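Local atomic coordinates of protein interacting with HSP90 1 (Saccharomyces cerevisiae, PDB entry 4CGU), a protein that is involved in pre-rRNA processing and is required for the interaction of NOP58 with snoRNA. Residues 93-99 / 152-158; 115-120 / 132-138. One frame throughout, in Å; residues are numbered along the deposited sequence.

Interaction 1 (93-99 / 152-158)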
ATOM      1  N   TYR B  93      13.984  -6.622  -2.394  1.00 30.33           N
ATOM      2  CA  TYR B  93      13.869  -5.910  -1.128  1.00 27.34           C
ATOM      3  C   TYR B  93      15.249  -5.422  -0.704  1.00 27.22           C
ATOM      4  O   TYR B  93      16.261  -5.925  -1.183  1.00 26.45           O
ATOM      5  CB  TYR B  93      13.277  -6.829  -0.058  1.00 22.63           C
ATOM      6  CG  TYR B  93      13.840  -8.233  -0.099  1.00 26.49           C
ATOM      7  CD1 TYR B  93      15.056  -8.532   0.500  1.00 25.14           C
ATOM      8  CD2 TYR B  93      13.162  -9.256  -0.753  1.00 21.85           C
ATOM      9  CE1 TYR B  93      15.577  -9.811   0.458  1.00 25.34           C
ATOM     10  CE2 TYR B  93      13.677 -10.541  -0.794  1.00 24.72           C
ATOM     11  CZ  TYR B  93      14.885 -10.809  -0.184  1.00 28.96           C
ATOM     12  OH  TYR B  93      15.410 -12.080  -0.217  1.00 31.63           O
ATOM     13  N   LYS B  94      15.281  -4.433   0.183  1.00 21.48           N
ATOM     14  CA  LYS B  94      16.535  -3.884   0.682  1.00 24.91           C
ATOM     15  C   LYS B  94      16.810  -4.372   2.095  1.00 28.59           C
ATOM     16  O   LYS B  94      17.961  -4.431   2.536  1.00 29.71           O
ATOM     17  CB  LYS B  94      16.478  -2.358   0.702  1.00 24.76           C
ATOM     18  CG  LYS B  94      16.207  -1.711  -0.646  1.00 32.16           C
ATOM     19  CD  LYS B  94      17.293  -2.053  -1.640  1.00 42.46           C
ATOM     20  CE  LYS B  94      17.048  -1.374  -2.983  1.00 54.75           C
ATOM     21  NZ  LYS B  94      18.071  -1.775  -3.995  1.00 62.50           N
ATOM     22  N   LEU B  95      15.745  -4.714   2.810  1.00 27.69           N
ATOM     23  CA  LEU B  95      15.845  -4.983   4.235  1.00 21.40           C
ATOM     24  C   LEU B  95      15.020  -6.197   4.625  1.00 23.48           C
ATOM     25  O   LEU B  95      13.875  -6.351   4.184  1.00 19.73           O
ATOM     26  CB  LEU B  95      15.357  -3.762   5.021  1.00 19.05           C
ATOM     27  CG  LEU B  95      15.270  -3.907   6.538  1.00 31.87           C
ATOM     28  CD1 LEU B  95      16.664  -3.975   7.169  1.00 23.80           C
ATOM     29  CD2 LEU B  95      14.447  -2.776   7.134  1.00 21.94           C
ATOM     30  N   ARG B  96      15.607  -7.059   5.452  1.00 16.34           N
ATOM     31  CA  ARG B  96      14.857  -8.118   6.110  1.00 20.48           C
ATOM     32  C   ARG B  96      14.907  -7.955   7.627  1.00 21.50           C
ATOM     33  O   ARG B  96      15.975  -7.758   8.202  1.00 20.15           O
ATOM     34  CB  ARG B  96      15.389  -9.499   5.736  1.00 19.95           C
ATOM     35  CG  ARG B  96      14.651 -10.626   6.445  1.00 21.86           C
ATOM     36  CD  ARG B  96      15.361 -11.954   6.290  1.00 29.06           C
ATOM     37  NE  ARG B  96      16.579 -12.028   7.094  1.00 27.29           N
ATOM     38  CZ  ARG B  96      17.556 -12.902   6.874  1.00 37.32           C
ATOM     39  NH1 ARG B  96      17.458 -13.764   5.870  1.00 32.61           N
ATOM     40  NH2 ARG B  96      18.634 -12.910   7.650  1.00 31.38           N
ATOM     41  N   ILE B  97      13.744  -8.039   8.265  1.00 18.10           N
ATOM     42  CA  ILE B  97      13.636  -7.988   9.716  1.00 17.22           C
ATOM     43  C   ILE B  97      13.130  -9.332  10.219  1.00 22.08           C
ATOM     44  O   ILE B  97      12.126  -9.836   9.727  1.00 15.26           O
ATOM     45  CB  ILE B  97      12.637  -6.908  10.151  1.00 20.98           C
ATOM     46  CG1 ILE B  97      12.957  -5.586   9.448  1.00 19.41           C
ATOM     47  CG2 ILE B  97      12.633  -6.749  11.670  1.00 14.99           C
ATOM     48  CD1 ILE B  97      11.869  -4.557   9.579  1.00 22.49           C
ATOM     49  N   LEU B  98      13.837  -9.911  11.185  1.00 15.97           N
ATOM     50  CA  LEU B  98      13.394 -11.118  11.871  1.00 18.88           C
ATOM     51  C   LEU B  98      12.955 -10.779  13.280  1.00 26.48           C
ATOM     52  O   LEU B  98      13.725 -10.219  14.063  1.00 21.52           O
ATOM     53  CB  LEU B  98      14.524 -12.148  11.954  1.00 23.87           C
ATOM     54  CG  LEU B  98      15.169 -12.616  10.654  1.00 31.29           C
ATOM     55  CD1 LEU B  98      16.079 -13.812  10.902  1.00 27.89           C
ATOM     56  CD2 LEU B  98      14.100 -12.962   9.646  1.00 37.29           C
ATOM     57  N   ILE B  99      11.714 -11.113  13.608  1.00 20.42           N
ATOM     58  CA  ILE B  99      11.236 -10.942  14.968  1.00 20.07           C
ATOM     59  C   ILE B  99      10.951 -12.316  15.545  1.00 30.74           C
ATOM     60  O   ILE B  99      10.119 -13.055  15.026  1.00 20.58           O
ATOM     61  CB  ILE B  99       9.965 -10.091  15.027  1.00 25.87           C
ATOM     62  CG1 ILE B  99      10.210  -8.729  14.370  1.00 21.19           C
ATOM     63  CG2 ILE B  99       9.496  -9.943  16.477  1.00 18.75           C
ATOM     64  CD1 ILE B  99       9.101  -7.743  14.601  1.00 25.42           C
ATOM     65  N   ARG B 152       7.649 -19.475  15.746  1.00 27.27           N
ATOM     66  CA  ARG B 152       7.213 -18.216  16.340  1.00 23.38           C
ATOM     67  C   ARG B 152       8.063 -17.078  15.800  1.00 31.74           C
ATOM     68  O   ARG B 152       8.651 -16.303  16.555  1.00 29.56           O
ATOM     69  CB  ARG B 152       7.258 -18.275  17.870  1.00 28.49           C
ATOM     70  CG  ARG B 152       6.197 -19.193  18.476  1.00 27.35           C
ATOM     71  CD  ARG B 152       6.244 -19.164  19.991  1.00 30.62           C
ATOM     72  NE  ARG B 152       7.575 -19.504  20.481  1.00 38.05           N
ATOM     73  CZ  ARG B 152       7.966 -19.364  21.741  1.00 37.83           C
ATOM     74  NH1 ARG B 152       7.120 -18.890  22.649  1.00 32.92           N
ATOM     75  NH2 ARG B 152       9.202 -19.696  22.092  1.00 30.63           N
ATOM     76  N   THR B 153       8.152 -17.002  14.478  1.00 24.83           N
ATOM     77  CA  THR B 153       9.019 -16.012  13.861  1.00 24.46           C
ATOM     78  C   THR B 153       8.271 -15.213  12.802  1.00 26.95           C
ATOM     79  O   THR B 153       7.541 -15.776  11.986  1.00 25.56           O
ATOM     80  CB  THR B 153      10.278 -16.674  13.248  1.00 28.00           C
ATOM     81  OG1 THR B 153      11.019 -17.339  14.279  1.00 35.60           O
ATOM     82  CG2 THR B 153      11.175 -15.634  12.601  1.00 34.25           C
ATOM     83  N   LEU B 154       8.425 -13.895  12.863  1.00 18.53           N
ATOM     84  CA  LEU B 154       7.982 -12.992  11.810  1.00 19.92           C
ATOM     85  C   LEU B 154       9.163 -12.659  10.911  1.00 22.31           C
ATOM     86  O   LEU B 154      10.235 -12.297  11.400  1.00 22.17           O
ATOM     87  CB  LEU B 154       7.443 -11.688  12.400  1.00 18.54           C
ATOM     88  CG  LEU B 154       6.013 -11.579  12.916  1.00 32.52           C
ATOM     89  CD1 LEU B 154       5.734 -10.136  13.334  1.00 28.74           C
ATOM     90  CD2 LEU B 154       4.999 -12.053  11.886  1.00 19.95           C
ATOM     91  N   TYR B 155       8.957 -12.801   9.602  1.00 16.84           N
ATOM     92  CA  TYR B 155       9.915 -12.410   8.575  1.00 18.82           C
ATOM     93  C   TYR B 155       9.327 -11.237   7.809  1.00 25.33           C
ATOM     94  O   TYR B 155       8.273 -11.367   7.198  1.00 23.40           O
ATOM     95  CB  TYR B 155      10.133 -13.554   7.577  1.00 20.90           C
ATOM     96  CG  TYR B 155      10.771 -14.796   8.153  1.00 25.34           C
ATOM     97  CD1 TYR B 155      10.022 -15.722   8.869  1.00 32.46           C
ATOM     98  CD2 TYR B 155      12.122 -15.052   7.967  1.00 33.22           C
ATOM     99  CE1 TYR B 155      10.609 -16.865   9.394  1.00 37.90           C
ATOM    100  CE2 TYR B 155      12.719 -16.187   8.489  1.00 37.09           C
ATOM    101  CZ  TYR B 155      11.959 -17.090   9.199  1.00 32.92           C
ATOM    102  OH  TYR B 155      12.553 -18.220   9.712  1.00 56.73           O
ATOM    103  N   ILE B 156      10.010 -10.099   7.823  1.00 20.78           N
ATOM    104  CA  ILE B 156       9.516  -8.903   7.154  1.00 18.49           C
ATOM    105  C   ILE B 156      10.476  -8.434   6.061  1.00 23.93           C
ATOM    106  O   ILE B 156      11.646  -8.182   6.323  1.00 18.17           O
ATOM    107  CB  ILE B 156       9.303  -7.769   8.167  1.00 19.13           C
ATOM    108  CG1 ILE B 156       8.340  -8.230   9.267  1.00 18.10           C
ATOM    109  CG2 ILE B 156       8.804  -6.514   7.468  1.00 16.12           C
ATOM    110  CD1 ILE B 156       8.310  -7.324  10.473  1.00 24.16           C
ATOM    111  N   TYR B 157       9.977  -8.326   4.835  1.00 17.18           N
ATOM    112  CA  TYR B 157      10.808  -7.921   3.705  1.00 16.12           C
ATOM    113  C   TYR B 157      10.348  -6.591   3.144  1.00 25.02           C
ATOM    114  O   TYR B 157       9.181  -6.431   2.783  1.00 24.36           O
ATOM    115  CB  TYR B 157      10.789  -8.987   2.610  1.00 17.00           C
ATOM    116  CG  TYR B 157      11.391 -10.301   3.051  1.00 22.26           C
ATOM    117  CD1 TYR B 157      10.630 -11.245   3.733  1.00 20.99           C
ATOM    118  CD2 TYR B 157      12.729 -10.593   2.799  1.00 24.16           C
ATOM    119  CE1 TYR B 157      11.181 -12.451   4.141  1.00 21.14           C
ATOM    120  CE2 TYR B 157      13.288 -11.791   3.208  1.00 21.75           C
ATOM    121  CZ  TYR B 157      12.511 -12.713   3.876  1.00 23.07           C
ATOM    122  OH  TYR B 157      13.069 -13.901   4.276  1.00 24.39           O
ATOM    123  N   ILE B 158      11.270  -5.634   3.084  1.00 19.14           N
ATOM    124  CA  ILE B 158      10.953  -4.292   2.614  1.00 25.65           C
ATOM    125  C   ILE B 158      11.968  -3.808   1.578  1.00 32.51           C
ATOM    126  O   ILE B 158      13.174  -3.890   1.789  1.00 34.02           O
ATOM    127  CB  ILE B 158      10.911  -3.294   3.791  1.00 25.22           C
ATOM    128  CG1 ILE B 158       9.886  -3.752   4.833  1.00 29.84           C
ATOM    129  CG2 ILE B 158      10.577  -1.898   3.292  1.00 30.71           C
ATOM    130  CD1 ILE B 158       9.843  -2.897   6.074  1.00 29.38           C
ATOM    131  OXT ILE B 158      11.614  -3.318   0.507  1.00 36.75           O
TER

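Interaction 2 (115-120 / 132-138)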
ATOM      1  N   TYR B 115       1.824   0.525   9.492  1.00 23.32           N
ATOM      2  CA  TYR B 115       2.933   1.358   9.064  1.00 19.03           C
ATOM      3  C   TYR B 115       2.538   2.822   9.112  1.00 23.84           C
ATOM      4  O   TYR B 115       1.574   3.231   8.469  1.00 19.86           O
ATOM      5  CB  TYR B 115       3.375   0.991   7.647  1.00 14.51           C
ATOM      6  CG  TYR B 115       4.456   1.895   7.102  1.00 13.05           C
ATOM      7  CD1 TYR B 115       5.734   1.886   7.641  1.00 16.78           C
ATOM      8  CD2 TYR B 115       4.196   2.760   6.044  1.00 19.62           C
ATOM      9  CE1 TYR B 115       6.726   2.711   7.141  1.00 22.12           C
ATOM     10  CE2 TYR B 115       5.181   3.591   5.539  1.00 23.11           C
ATOM     11  CZ  TYR B 115       6.443   3.561   6.092  1.00 25.35           C
ATOM     12  OH  TYR B 115       7.423   4.383   5.589  1.00 20.59           O
ATOM     13  N   ASN B 116       3.298   3.600   9.875  1.00 22.04           N
ATOM     14  CA  ASN B 116       3.096   5.037   9.985  1.00 21.70           C
ATOM     15  C   ASN B 116       3.976   5.781   8.973  1.00 22.71           C
ATOM     16  O   ASN B 116       5.198   5.755   9.072  1.00 21.25           O
ATOM     17  CB  ASN B 116       3.408   5.496  11.413  1.00 23.79           C
ATOM     18  CG  ASN B 116       2.996   6.933  11.666  1.00 28.67           C
ATOM     19  OD1 ASN B 116       3.558   7.864  11.086  1.00 23.72           O
ATOM     20  ND2 ASN B 116       2.007   7.120  12.532  1.00 17.98           N
ATOM     21  N   PHE B 117       3.348   6.445   8.007  1.00 20.63           N
ATOM     22  CA  PHE B 117       4.073   7.033   6.881  1.00 23.90           C
ATOM     23  C   PHE B 117       5.051   8.142   7.282  1.00 23.66           C
ATOM     24  O   PHE B 117       6.197   8.154   6.836  1.00 24.70           O
ATOM     25  CB  PHE B 117       3.095   7.568   5.824  1.00 18.31           C
ATOM     26  CG  PHE B 117       2.117   6.539   5.313  1.00 18.87           C
ATOM     27  CD1 PHE B 117       2.491   5.628   4.338  1.00 16.58           C
ATOM     28  CD2 PHE B 117       0.817   6.500   5.794  1.00 19.16           C
ATOM     29  CE1 PHE B 117       1.594   4.688   3.867  1.00 18.24           C
ATOM     30  CE2 PHE B 117      -0.084   5.571   5.321  1.00 17.20           C
ATOM     31  CZ  PHE B 117       0.312   4.654   4.358  1.00 14.63           C
ATOM     32  N   ALA B 118       4.591   9.072   8.110  1.00 21.07           N
ATOM     33  CA  ALA B 118       5.403  10.222   8.505  1.00 27.86           C
ATOM     34  C   ALA B 118       6.547   9.832   9.432  1.00 27.04           C
ATOM     35  O   ALA B 118       7.635  10.391   9.351  1.00 27.30           O
ATOM     36  CB  ALA B 118       4.531  11.299   9.157  1.00 18.95           C
ATOM     37  N   GLU B 119       6.299   8.865  10.308  1.00 22.19           N
ATOM     38  CA  GLU B 119       7.321   8.407  11.238  1.00 25.63           C
ATOM     39  C   GLU B 119       8.274   7.435  10.564  1.00 28.83           C
ATOM     40  O   GLU B 119       9.418   7.283  10.992  1.00 29.17           O
ATOM     41  CB  GLU B 119       6.680   7.716  12.436  1.00 26.52           C
ATOM     42  CG  GLU B 119       5.862   8.618  13.337  1.00 24.97           C
ATOM     43  CD  GLU B 119       5.094   7.819  14.365  1.00 25.41           C
ATOM     44  OE1 GLU B 119       5.163   6.574  14.308  1.00 26.68           O
ATOM     45  OE2 GLU B 119       4.420   8.423  15.225  1.00 36.24           O
ATOM     46  N   ASN B 120       7.797   6.789   9.502  1.00 25.45           N
ATOM     47  CA  ASN B 120       8.512   5.678   8.885  1.00 22.70           C
ATOM     48  C   ASN B 120       8.801   4.589   9.928  1.00 23.49           C
ATOM     49  O   ASN B 120       9.915   4.071  10.027  1.00 27.64           O
ATOM     50  CB  ASN B 120       9.789   6.160   8.185  1.00 22.90           C
ATOM     51  CG  ASN B 120      10.409   5.093   7.299  1.00 30.26           C
ATOM     52  OD1 ASN B 120       9.707   4.300   6.673  1.00 34.75           O
ATOM     53  ND2 ASN B 120      11.732   5.065   7.249  1.00 26.54           N
ATOM     54  N   LEU B 132      12.175   2.153  10.544  1.00 26.15           N
ATOM     55  CA  LEU B 132      12.850   1.658   9.353  1.00 26.73           C
ATOM     56  C   LEU B 132      13.998   2.587   8.993  1.00 31.30           C
ATOM     57  O   LEU B 132      13.902   3.793   9.209  1.00 34.55           O
ATOM     58  CB  LEU B 132      11.863   1.542   8.192  1.00 21.13           C
ATOM     59  CG  LEU B 132      10.636   0.660   8.449  1.00 29.85           C
ATOM     60  CD1 LEU B 132       9.806   0.541   7.185  1.00 31.73           C
ATOM     61  CD2 LEU B 132      11.041  -0.717   8.956  1.00 29.51           C
ATOM     62  N   PRO B 133      15.093   2.027   8.451  1.00 24.52           N
ATOM     63  CA  PRO B 133      16.256   2.826   8.052  1.00 32.33           C
ATOM     64  C   PRO B 133      15.818   3.949   7.120  1.00 33.34           C
ATOM     65  O   PRO B 133      14.951   3.732   6.275  1.00 33.15           O
ATOM     66  CB  PRO B 133      17.126   1.822   7.293  1.00 27.90           C
ATOM     67  CG  PRO B 133      16.706   0.492   7.805  1.00 35.48           C
ATOM     68  CD  PRO B 133      15.243   0.611   8.080  1.00 29.58           C
ATOM     69  N   ARG B 134      16.402   5.129   7.281  1.00 31.54           N
ATOM     70  CA  ARG B 134      15.942   6.313   6.568  1.00 37.75           C
ATOM     71  C   ARG B 134      16.407   6.349   5.117  1.00 35.38           C
ATOM     72  O   ARG B 134      15.891   7.126   4.317  1.00 40.59           O
ATOM     73  CB  ARG B 134      16.390   7.581   7.297  1.00 38.47           C
ATOM     74  CG  ARG B 134      17.893   7.681   7.474  1.00 44.26           C
ATOM     75  CD  ARG B 134      18.263   8.879   8.317  1.00 50.25           C
ATOM     76  NE  ARG B 134      17.468   8.935   9.538  1.00 58.99           N
ATOM     77  CZ  ARG B 134      17.757   9.705  10.581  1.00 65.00           C
ATOM     78  NH1 ARG B 134      18.833  10.481  10.553  1.00 66.58           N
ATOM     79  NH2 ARG B 134      16.976   9.696  11.651  1.00 60.57           N
ATOM     80  N   ASP B 135      17.374   5.503   4.777  1.00 34.52           N
ATOM     81  CA  ASP B 135      17.941   5.500   3.431  1.00 29.78           C
ATOM     82  C   ASP B 135      17.237   4.526   2.489  1.00 33.21           C
ATOM     83  O   ASP B 135      17.769   4.184   1.435  1.00 38.29           O
ATOM     84  CB  ASP B 135      19.435   5.166   3.478  1.00 41.13           C
ATOM     85  CG  ASP B 135      19.700   3.720   3.866  1.00 35.55           C
ATOM     86  OD1 ASP B 135      19.075   3.234   4.831  1.00 33.80           O
ATOM     87  OD2 ASP B 135      20.530   3.068   3.200  1.00 37.54           O
ATOM     88  N   ILE B 136      16.045   4.078   2.870  1.00 40.26           N
ATOM     89  CA  ILE B 136      15.298   3.106   2.076  1.00 39.05           C
ATOM     90  C   ILE B 136      13.954   3.663   1.615  1.00 35.79           C
ATOM     91  O   ILE B 136      13.212   4.236   2.410  1.00 41.20           O
ATOM     92  CB  ILE B 136      15.060   1.809   2.878  1.00 32.57           C
ATOM     93  CG1 ILE B 136      16.308   0.931   2.856  1.00 33.79           C
ATOM     94  CG2 ILE B 136      13.884   1.028   2.327  1.00 31.54           C
ATOM     95  CD1 ILE B 136      16.177  -0.305   3.713  1.00 39.36           C
ATOM     96  N   VAL B 137      13.645   3.501   0.332  1.00 45.29           N
ATOM     97  CA  VAL B 137      12.314   3.846  -0.158  1.00 40.83           C
ATOM     98  C   VAL B 137      11.311   2.810   0.343  1.00 35.65           C
ATOM     99  O   VAL B 137      11.493   1.609   0.163  1.00 41.45           O
ATOM    100  CB  VAL B 137      12.265   4.012  -1.705  1.00 44.43           C
ATOM    101  CG1 VAL B 137      13.269   5.063  -2.147  1.00 51.10           C
ATOM    102  CG2 VAL B 137      12.513   2.690  -2.431  1.00 41.02           C
ATOM    103  N   VAL B 138      10.270   3.273   1.022  1.00 33.04           N
ATOM    104  CA  VAL B 138       9.299   2.350   1.588  1.00 28.91           C
ATOM    105  C   VAL B 138       7.934   2.510   0.944  1.00 34.20           C
ATOM    106  O   VAL B 138       7.310   3.564   1.032  1.00 37.06           O
ATOM    107  CB  VAL B 138       9.168   2.512   3.114  1.00 29.63           C
ATOM    108  CG1 VAL B 138       8.128   1.534   3.663  1.00 26.82           C
ATOM    109  CG2 VAL B 138      10.519   2.308   3.784  1.00 27.80           C
TER
HETATM  110  O   HOH W   1      12.700   5.757  11.239  1.00 37.95           O

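Interaction 1 (93-99 / 152-158)
T153 meets I99 where strand 153-157 begins, beside the I99 end of 95-99, its CG2 3.7 Å from I99 O, while its hydroxyl bonds to E151 O. At L154 the hydrogen-bonded pairing begins: the backbones of L154 and I99 exchange both N-H...O bonds, and L154 CB stands 4.0 Å from I99 CB on the face turned to I130 and I145. Y155 lies on the other face, where L98 CD2 presses obliquely on its ring, 3.3 Å from Y155 CD2. I156 repeats the reciprocal pair of backbone hydrogen bonds, with I97, and its CD1 reaches I99 CD1 on the apolar face; branched isoleucines suit this extended backbone and fill the apolar layer between this sheet and the smaller one, where I97 and I99 touch I130. Y157 is flanked by two residues of 93-99. R96 CG lies over one face of its ring, 4.1 Å from the centroid, in a CH-pi contact, with the guanidinium plane turned 82° from the ring. Y157 also points an edge at Y93, CD2 sitting 3.5 Å above the middle of the Y93 ring in an edge-to-face pair. Y93 offers that face because its CG stands between the backbone N and the carbonyl carbon (chi1 42°). At I158, the chain terminus, one carboxylate oxygen O accepts from both K94 N (2.7 Å) and L95 N (2.9 Å), forming a classic beta bulge. The chemistry is thus two-sided: aliphatic groups seal one face within the CS domain, while Y93, Y157 and R96, braced by one another, hydrogen-bond the backbone of another protein's chain.

Interaction 2 (115-120 / 132-138)
N120 and L132 are joined by a single backbone hydrogen bond, L132 N to N120 O at 3.0 Å, nearly straight at 168°, just beyond the ends of strands 121-123 and 129-131. A water bonded to L132 O adds a weak bridge to N120 O. N120 has positive phi and psi, a left-handed backbone that asparagine tolerates better than most residues. Its CG is anti to the backbone N (chi1 -168°), which lays the amide across L132 at about a right angle: ND2 is 3.6 Å from L132 CB, and OD1 is 3.6 Å from V138 CG2. OD1 takes a short hydrogen bond from Y115 OH, 2.5 Å long, with the hydroxyl tilted from the carbonyl plane. This ties the asparagine amide to the tyrosine and fixes its rotation. The Y115 ring in turn meets the 132-138 loop obliquely, its CE1 3.8 Å from L132 CD1 and its CZ 3.6 Å from V138 CG1. Tyrosine suits the place because the ring packs on these aliphatic branches while its hydroxyl reaches the amide. A phenylalanine here would keep the ring on L132 and V138 but take away the hydroxyl, and the N120 amide, without that donor, would probably be freer to turn. Y115 and N116 also pair with a strand of another protein's chain. Between Y115 and N120 the chain reverses in an Asx motif, N116 OD1 accepting from E119 N at 3.0 Å. P133 to I136 form a type I beta turn, and two residues past it V138 comes back to Y115 and N120. The arrangement is the connection of a beta hairpin, strands 114-116 and 121-123, packed against the loop leaving the three-stranded sheet of a CS-family domain.

Interaction 1 is core, joining two central strands of the four-stranded sheet through regular backbone bonds and a continuous aliphatic face. Interaction 2 lies nearer the surface, about 15 Å away between centres, and joins turns and loops through one backbone bond, a tyrosine-asparagine pair and modest packing. They meet where the 132-138 loop crosses to the larger sheet: I158 CD1 packs on L132 CD1, L95 on P133 and I136, and K94 on I136. L132, part of interaction 2, thus also touches the C-terminal residue of interaction 1. The two sheets face each other as in a beta sandwich, consistent with the fungal CS domain, and both contacts border another protein's chain, one through side chains, the other through strand pairing.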